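Local coordinates for 2-c-methyl-d-erythritol 4-phosphate cytidylyltransferase (Streptococcus pneumoniae, PDB 2VSH) that transfers the cytidylyl group of CTP to D-ribitol 5-phosphate, making the CDP-ribitol used for teichoic acid precursors, at the interface of chains A and B. Sequence-based numbering; all coordinates share one arbitrary frame. Chains: chain A/B, 2-c-methyl-d-erythritol 4-phosphate cytidylyltransferase.

The interface of chains A and B. Residues chain A 138, 140, 168, 196, 198, 202, 210; chain B 146, 148, 156, 159.
B:Ile156 meets A:Val202, A:Leu210 and A:Asp138 because its CG1 lies anti to the carbonyl carbon (chi1 -63°) and its chain is extended beyond (chi2 176°), which carries CD1 to A:Asp138 and turns CG2 off to one flank. A branched isoleucine suits this place, since each arm finds its own partner. B:Ile156 CG2 presses on the CG2 methyl of A:Val202 from helix 197-203, a snug 3.5 Å, the two side chains crossing at about a right angle. B:Ile156 CG1 touches the CD2 methyl of A:Leu210, on strand 208-212, at 3.5 Å. B:Ile156 CD1 lies across A:Asp138, touching both its CB and its carboxylate OD2 (3.5 Å).

The carboxylate of A:Asp138 points at chain B because CG is anti to the backbone N (chi1 -161°). A:Asp138 OD2 meets the CG2 methyl of B:Val148 tip to tip at 3.5 Å, a van der Waals contact. Branched valine suits the place, the same methyl lying 4.2 Å from A:Val140 CG1. B:Ile159, likewise extended, brings CD1 across A:Asp196 and to 4.0 Å from CB of A:Cys198, a light contact made by the methylene.

At the edge of this mainly apolar patch, where both carboxylates border methyls, the backbones join. A:Gly168, on strand 165-169, has no side chain to hinder the approach of B:Thr146. The B 146-159 segment, probably part of the family's dimerisation arm, packs against chain A in the two-fold interface of the deposited dimer, and the patch recurs with the chains exchanged. The A:Gly168 N–B:Thr146 O hydrogen bond is 2.8 Å long, and beside it a water links A:Gly168 O, 2.7 Å away, to B:Thr146 N.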
# COMPACT_ATOMS: atom_id res chain seq x y z
N ASP A 138 -10.91 12.92 -7.02
CA ASP A 138 -9.80 12.02 -6.83
C ASP A 138 -10.40 10.63 -6.71
O ASP A 138 -11.31 10.42 -5.91
CB ASP A 138 -9.08 12.38 -5.52
CG ASP A 138 -7.68 11.84 -5.43
OD1 ASP A 138 -7.23 11.13 -6.36
OD2 ASP A 138 -7.02 12.13 -4.41
N VAL A 140 -10.37 7.05 -5.40
CA VAL A 140 -9.79 6.39 -4.24
C VAL A 140 -10.50 5.08 -3.90
O VAL A 140 -11.63 4.85 -4.33
CB VAL A 140 -9.80 7.31 -2.99
CG1 VAL A 140 -9.13 8.66 -3.28
CG2 VAL A 140 -11.25 7.54 -2.49
N GLY A 168 -5.05 6.44 -2.65
CA GLY A 168 -5.25 7.31 -3.80
C GLY A 168 -4.93 6.57 -5.07
O GLY A 168 -3.91 5.91 -5.17
N ASP A 196 1.17 15.91 -6.05
CA ASP A 196 -0.11 15.34 -6.43
C ASP A 196 -1.03 16.48 -6.86
O ASP A 196 -1.08 17.53 -6.20
CB ASP A 196 -0.69 14.57 -5.23
CG ASP A 196 -2.05 13.98 -5.52
OD1 ASP A 196 -2.14 12.78 -5.82
OD2 ASP A 196 -3.04 14.72 -5.44
N CYS A 198 -4.38 16.65 -7.02
CA CYS A 198 -5.46 16.88 -6.06
C CYS A 198 -4.99 17.63 -4.80
O CYS A 198 -5.72 18.46 -4.26
CB CYS A 198 -6.16 15.57 -5.70
SG CYS A 198 -7.10 14.90 -7.12
N VAL A 202 -6.63 20.73 -2.81
CA VAL A 202 -6.95 20.59 -1.38
C VAL A 202 -6.33 21.72 -0.52
O VAL A 202 -7.02 22.36 0.28
CB VAL A 202 -6.57 19.16 -0.85
CG1 VAL A 202 -6.59 19.08 0.65
CG2 VAL A 202 -7.51 18.13 -1.44
N LEU A 210 -14.64 12.57 -3.66
CA LEU A 210 -14.08 11.23 -3.79
C LEU A 210 -14.86 10.46 -4.86
O LEU A 210 -16.09 10.43 -4.83
CB LEU A 210 -14.15 10.48 -2.44
CG LEU A 210 -13.46 11.14 -1.24
CD1 LEU A 210 -13.60 10.29 0.03
CD2 LEU A 210 -12.00 11.45 -1.53
N THR B 146 -0.16 7.26 -2.59
CA THR B 146 -0.62 8.50 -2.00
C THR B 146 -1.79 8.13 -1.10
O THR B 146 -2.72 7.42 -1.50
CB THR B 146 -1.06 9.50 -3.07
OG1 THR B 146 0.06 9.84 -3.88
CG2 THR B 146 -1.63 10.77 -2.46
N VAL B 148 -4.92 9.43 1.13
CA VAL B 148 -5.91 10.50 1.13
C VAL B 148 -6.75 10.39 2.40
O VAL B 148 -7.20 9.30 2.76
CB VAL B 148 -6.80 10.43 -0.15
CG1 VAL B 148 -7.97 11.39 -0.08
CG2 VAL B 148 -5.96 10.69 -1.41
N ILE B 156 -12.13 15.47 0.28
CA ILE B 156 -10.82 15.32 0.92
C ILE B 156 -10.59 16.41 1.96
O ILE B 156 -10.73 17.60 1.65
CB ILE B 156 -9.69 15.38 -0.13
CG1 ILE B 156 -9.82 14.21 -1.12
CG2 ILE B 156 -8.35 15.42 0.57
CD1 ILE B 156 -8.82 14.21 -2.25
N ILE B 159 -4.39 15.61 2.26
CA ILE B 159 -3.50 14.64 1.63
C ILE B 159 -2.14 14.81 2.31
O ILE B 159 -1.38 15.72 1.94
CB ILE B 159 -3.40 14.79 0.09
CG1 ILE B 159 -4.78 14.61 -0.55
CG2 ILE B 159 -2.37 13.76 -0.50
CD1 ILE B 159 -4.81 14.70 -2.08
O HOH W 1 -1.36 6.77 -5.34